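Alginate lyase (Chitinophaga sp. MD30, PDB 6KCW) cleaves the polysaccharide alginate by a lyase reaction, as a calcium-containing bacterial member of polysaccharide lyase family 36. Local coordinates at residues Lys51-Leu54 / Ser55-Gly59; Asp201-Arg204 / Leu205-Met209. All coordinates share one frame; numbering follows the deposited sequence.

Contact 1 (Lys51-Leu54 / Ser55-Gly59)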
ATOM      1  N   LYS A  51      12.301   8.099 -13.525  1.00 40.66           N
ATOM      2  CA  LYS A  51      12.986   9.315 -13.126  1.00 44.05           C
ATOM      3  C   LYS A  51      12.165  10.554 -13.492  1.00 43.60           C
ATOM      4  O   LYS A  51      11.388  10.559 -14.456  1.00 38.64           O
ATOM      5  CB  LYS A  51      14.356   9.364 -13.803  1.00 44.87           C
ATOM      6  CG  LYS A  51      14.271   9.388 -15.324  1.00 41.64           C
ATOM      7  CD  LYS A  51      15.626   9.486 -15.993  1.00 39.05           C
ATOM      8  CE  LYS A  51      15.435   9.290 -17.467  1.00 42.96           C
ATOM      9  NZ  LYS A  51      14.335   8.309 -17.672  1.00 46.58           N
ATOM     10  N   ASN A  52      12.345  11.614 -12.696  1.00 46.49           N
ATOM     11  CA  ASN A  52      11.751  12.931 -12.954  1.00 46.94           C
ATOM     12  C   ASN A  52      10.225  12.865 -13.042  1.00 45.69           C
ATOM     13  O   ASN A  52       9.620  13.447 -13.948  1.00 46.75           O
ATOM     14  CB  ASN A  52      12.321  13.559 -14.233  1.00 42.52           C
ATOM     15  CG  ASN A  52      13.844  13.543 -14.274  1.00 48.65           C
ATOM     16  OD1 ASN A  52      14.444  13.094 -15.259  1.00 50.19           O
ATOM     17  ND2 ASN A  52      14.473  14.035 -13.211  1.00 47.05           N
ATOM     18  N   ALA A  53       9.595  12.131 -12.126  1.00 42.22           N
ATOM     19  CA  ALA A  53       8.140  12.042 -12.132  1.00 43.85           C
ATOM     20  C   ALA A  53       7.641  11.654 -10.753  1.00 45.48           C
ATOM     21  O   ALA A  53       8.373  11.083  -9.940  1.00 43.84           O
ATOM     22  CB  ALA A  53       7.627  11.041 -13.163  1.00 42.24           C
ATOM     23  N   LEU A  54       6.371  11.974 -10.510  1.00 46.11           N
ATOM     24  CA  LEU A  54       5.657  11.651  -9.291  1.00 43.55           C
ATOM     25  C   LEU A  54       4.400  10.867  -9.641  1.00 44.02           C
ATOM     26  O   LEU A  54       4.004  10.770 -10.808  1.00 41.54           O
ATOM     27  CB  LEU A  54       5.281  12.919  -8.525  1.00 43.94           C
ATOM     28  CG  LEU A  54       6.462  13.789  -8.115  1.00 47.80           C
ATOM     29  CD1 LEU A  54       5.969  15.040  -7.437  1.00 57.94           C
ATOM     30  CD2 LEU A  54       7.384  13.036  -7.184  1.00 41.15           C
ATOM     31  N   SER A  55       3.799  10.283  -8.613  1.00 43.23           N
ATOM     32  CA  SER A  55       2.427   9.772  -8.669  1.00 44.04           C
ATOM     33  C   SER A  55       2.202   8.710  -9.756  1.00 42.40           C
ATOM     34  O   SER A  55       3.018   7.796  -9.927  1.00 43.74           O
ATOM     35  CB  SER A  55       1.481  10.970  -8.658  1.00 38.79           C
ATOM     36  OG  SER A  55       0.170  10.614  -9.068  1.00 39.90           O
ATOM     37  N   GLY A  56       1.094   8.824 -10.497  1.00 39.01           N
ATOM     38  CA  GLY A  56       0.839   7.963 -11.635  1.00 38.92           C
ATOM     39  C   GLY A  56       1.736   8.232 -12.821  1.00 42.15           C
ATOM     40  O   GLY A  56       1.960   7.333 -13.637  1.00 44.86           O
ATOM     41  N   ALA A  57       2.267   9.446 -12.930  1.00 45.38           N
ATOM     42  CA  ALA A  57       3.101   9.779 -14.076  1.00 40.06           C
ATOM     43  C   ALA A  57       4.347   8.916 -14.131  1.00 41.45           C
ATOM     44  O   ALA A  57       4.855   8.626 -15.219  1.00 42.08           O
ATOM     45  CB  ALA A  57       3.489  11.253 -14.025  1.00 44.11           C
ATOM     46  N   GLY A  58       4.852   8.488 -12.983  1.00 44.53           N
ATOM     47  CA  GLY A  58       6.093   7.738 -12.984  1.00 44.20           C
ATOM     48  C   GLY A  58       6.001   6.369 -12.357  1.00 43.33           C
ATOM     49  O   GLY A  58       6.959   5.596 -12.434  1.00 47.20           O
ATOM     50  N   GLY A  59       4.864   6.045 -11.740  1.00 42.97           N
ATOM     51  CA  GLY A  59       4.716   4.813 -10.997  1.00 45.17           C
ATOM     52  C   GLY A  59       3.507   4.023 -11.465  1.00 43.30           C
ATOM     53  O   GLY A  59       3.053   4.148 -12.598  1.00 46.02           O
TER

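Contact 2 (Asp201-Arg204 / Leu205-Met209)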
ATOM      1  N   ASP A 201     -21.711   5.296   8.759  1.00 39.16           N
ATOM      2  CA  ASP A 201     -21.817   3.843   8.620  1.00 35.58           C
ATOM      3  C   ASP A 201     -22.014   3.389   7.176  1.00 35.63           C
ATOM      4  O   ASP A 201     -21.725   2.235   6.868  1.00 41.88           O
ATOM      5  CB  ASP A 201     -22.976   3.293   9.457  1.00 33.97           C
ATOM      6  CG  ASP A 201     -22.656   3.208  10.938  1.00 37.95           C
ATOM      7  OD1 ASP A 201     -21.464   3.125  11.292  1.00 38.26           O
ATOM      8  OD2 ASP A 201     -23.613   3.218  11.750  1.00 37.53           O
ATOM      9  N   ALA A 202     -22.523   4.242   6.290  1.00 38.42           N
ATOM     10  CA  ALA A 202     -22.650   3.859   4.887  1.00 38.54           C
ATOM     11  C   ALA A 202     -21.304   3.780   4.184  1.00 37.50           C
ATOM     12  O   ALA A 202     -21.244   3.313   3.042  1.00 41.49           O
ATOM     13  CB  ALA A 202     -23.562   4.843   4.133  1.00 32.26           C
ATOM     14  N   GLN A 203     -20.233   4.231   4.833  1.00 37.75           N
ATOM     15  CA  GLN A 203     -18.894   4.218   4.260  1.00 38.88           C
ATOM     16  C   GLN A 203     -17.905   3.416   5.108  1.00 41.34           C
ATOM     17  O   GLN A 203     -16.697   3.576   4.941  1.00 42.03           O
ATOM     18  CB  GLN A 203     -18.385   5.650   4.087  1.00 40.70           C
ATOM     19  CG  GLN A 203     -19.130   6.503   3.044  1.00 40.67           C
ATOM     20  CD  GLN A 203     -18.989   5.957   1.627  1.00 43.30           C
ATOM     21  OE1 GLN A 203     -18.152   5.087   1.356  1.00 42.72           O
ATOM     22  NE2 GLN A 203     -19.817   6.454   0.723  1.00 41.66           N
ATOM     23  N   ARG A 204     -18.383   2.567   6.025  1.00 39.19           N
ATOM     24  CA  ARG A 204     -17.496   1.918   6.992  1.00 38.09           C
ATOM     25  C   ARG A 204     -16.770   0.702   6.443  1.00 38.49           C
ATOM     26  O   ARG A 204     -15.818   0.244   7.079  1.00 40.54           O
ATOM     27  CB  ARG A 204     -18.280   1.489   8.230  1.00 36.77           C
ATOM     28  CG  ARG A 204     -19.460   0.600   7.904  1.00 34.78           C
ATOM     29  CD  ARG A 204     -20.274   0.347   9.155  1.00 39.97           C
ATOM     30  NE  ARG A 204     -19.481  -0.461  10.071  1.00 44.02           N
ATOM     31  CZ  ARG A 204     -19.587  -1.777  10.191  1.00 38.08           C
ATOM     32  NH1 ARG A 204     -20.482  -2.442   9.477  1.00 43.87           N
ATOM     33  NH2 ARG A 204     -18.799  -2.419  11.031  1.00 37.97           N
ATOM     34  N   LEU A 205     -17.175   0.185   5.286  1.00 41.49           N
ATOM     35  CA  LEU A 205     -16.676  -1.092   4.792  1.00 41.79           C
ATOM     36  C   LEU A 205     -15.332  -0.957   4.087  1.00 41.62           C
ATOM     37  O   LEU A 205     -15.055   0.035   3.411  1.00 43.18           O
ATOM     38  CB  LEU A 205     -17.683  -1.714   3.828  1.00 39.64           C
ATOM     39  CG  LEU A 205     -19.025  -1.975   4.509  1.00 42.08           C
ATOM     40  CD1 LEU A 205     -19.982  -2.730   3.609  1.00 43.19           C
ATOM     41  CD2 LEU A 205     -18.786  -2.737   5.777  1.00 39.26           C
ATOM     42  N   ILE A 206     -14.486  -1.968   4.268  1.00 39.04           N
ATOM     43  CA  ILE A 206     -13.334  -2.128   3.393  1.00 39.45           C
ATOM     44  C   ILE A 206     -13.854  -2.424   1.996  1.00 41.12           C
ATOM     45  O   ILE A 206     -14.594  -3.392   1.783  1.00 41.15           O
ATOM     46  CB  ILE A 206     -12.408  -3.246   3.885  1.00 39.12           C
ATOM     47  CG1 ILE A 206     -11.868  -2.920   5.271  1.00 36.11           C
ATOM     48  CG2 ILE A 206     -11.276  -3.429   2.920  1.00 38.71           C
ATOM     49  CD1 ILE A 206     -12.111  -4.013   6.233  1.00 42.61           C
ATOM     50  N   LYS A 207     -13.476  -1.586   1.039  1.00 41.05           N
ATOM     51  CA  LYS A 207     -14.040  -1.655  -0.296  1.00 40.79           C
ATOM     52  C   LYS A 207     -13.050  -2.104  -1.357  1.00 41.52           C
ATOM     53  O   LYS A 207     -13.449  -2.790  -2.299  1.00 39.83           O
ATOM     54  CB  LYS A 207     -14.626  -0.296  -0.693  1.00 41.76           C
ATOM     55  CG  LYS A 207     -16.000  -0.042  -0.093  1.00 44.38           C
ATOM     56  CD  LYS A 207     -16.531   1.312  -0.492  1.00 46.36           C
ATOM     57  CE  LYS A 207     -18.055   1.323  -0.432  1.00 56.91           C
ATOM     58  NZ  LYS A 207     -18.585   0.864   0.897  1.00 48.33           N
ATOM     59  N   ASN A 208     -11.776  -1.740  -1.249  1.00 38.20           N
ATOM     60  CA  ASN A 208     -10.854  -2.239  -2.245  1.00 40.37           C
ATOM     61  C   ASN A 208      -9.440  -2.290  -1.686  1.00 41.31           C
ATOM     62  O   ASN A 208      -9.122  -1.679  -0.662  1.00 42.87           O
ATOM     63  CB  ASN A 208     -10.955  -1.430  -3.560  1.00 44.26           C
ATOM     64  CG  ASN A 208     -10.581   0.031  -3.426  1.00 43.09           C
ATOM     65  OD1 ASN A 208      -9.559   0.380  -2.837  1.00 47.61           O
ATOM     66  ND2 ASN A 208     -11.389   0.893  -4.032  1.00 32.61           N
ATOM     67  N   MET A 209      -8.609  -3.085  -2.360  1.00 42.28           N
ATOM     68  CA  MET A 209      -7.200  -3.228  -2.031  1.00 40.75           C
ATOM     69  C   MET A 209      -6.375  -2.251  -2.872  1.00 40.31           C
ATOM     70  O   MET A 209      -6.548  -2.169  -4.095  1.00 39.52           O
ATOM     71  CB  MET A 209      -6.751  -4.675  -2.262  1.00 36.13           C
ATOM     72  CG  MET A 209      -5.269  -4.890  -2.068  1.00 35.73           C
ATOM     73  SD  MET A 209      -4.689  -6.534  -2.512  1.00 46.62           S
ATOM     74  CE  MET A 209      -4.970  -6.568  -4.276  1.00 36.62           C
TER

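Contact 1 (Lys51-Leu54 / Ser55-Gly59)
Ala53 turns its methyl group onto the backbone of the helical turn that follows, with CB 3.6 Å from Gly58 CA. Gly58 has no side chain, which leaves its CA open to the Ala53 methyl. Ala57 comes to the methyl from another direction, its CB 4.2 Å from Ala53 CB. Leu54 goes the other way. Its CB sits beside the next amide, 3.0 Å from Ser55 N, simply because the two residues are bonded. The CB bond already leads away from the turn; CG, anti to the carbonyl carbon (chi1 -59°), continues outward, and the side chain, forking to CD1 and CD2, touches the loop residues Trp222 and Gln223. The Leu54 carbonyl stays with the turn: Gly58 N gives a weak hydrogen bond to Leu54 O at 3.3 Å, bent to 133° at the hydrogen, and Ala57 CB lies 3.3 Å from the same oxygen. One residue on, Gly59 N makes another weak bond to Ser55 O. Gly59 then leaves helical geometry. This is a single short helical turn at the surface, bridging strand 44-49 of one sheet and strand 60-69 of the other in a beta-sandwich, consistent with the concanavalin-like fold of this clan.

Contact 2 (Asp201-Arg204 / Leu205-Met209)
A largely buried arginine leans on the leucine next to it in sequence: Leu205 CD2 lies 4.0 Å from Arg204 CG and 4.1 Å from Arg204 NH1, meeting the guanidinium obliquely. Arg204 holds CG between its backbone N and carbonyl carbon (chi1 55°), which sets it beside Leu205; the chain then runs straight through chi2 and bends at chi3, where the charged end departs. That end is gripped by main-chain oxygens: NE bonds to Asn172 O and NH1 to Glu243 O, which should fix the rotation of the group and offset its burial. Two residues further on, Lys207 reaches back over the turn. Its side chain crosses that of Gln203 at about a right angle, and the meeting is loose, with Gln203 OE1 4.2 Å from Lys207 CE. A bend at chi4 (53°) brings Lys207 NZ to 4.2 Å from Ala202 O, too far for a hydrogen bond; the ammonium has a long, weak ion pair with Asp68 OD2. Lys207 and Asn208 together face Ser97 in a classic beta bulge, which puts their CB atoms on the same side of the strand, while Ile206 points to the opposite one. The short 3-10 segment 201-202 thus leads through Arg204 and Leu205 into strand 206-215, which runs antiparallel to both strand 60-69 and strand 94-99, with Ile206 packing on Phe96 and Ile98 and, from the other sheet, on Tyr72 of strand 71-80.

The centres of both contacts lie about 16 Å from the centre of the chain, yet contact 1 is a surface turn and contact 2 is partly buried. Their centres are 28 Å apart and they do not touch. The strands they introduce are neighbours: contact 1 feeds into strand 60-69, contact 2 opens strand 206-215, and these two pair antiparallel in the six-strand sheet. Ser55 even shares a backbone hydrogen bond with Arg215, at the far end of the strand that contact 2 begins. The chemistry follows the setting. In 51-59 a methyl packs on bare backbone and the turn holds a carbonyl weakly, whereas in 201-209 the charged ends of Arg204 and Lys207 find partners outside the segments.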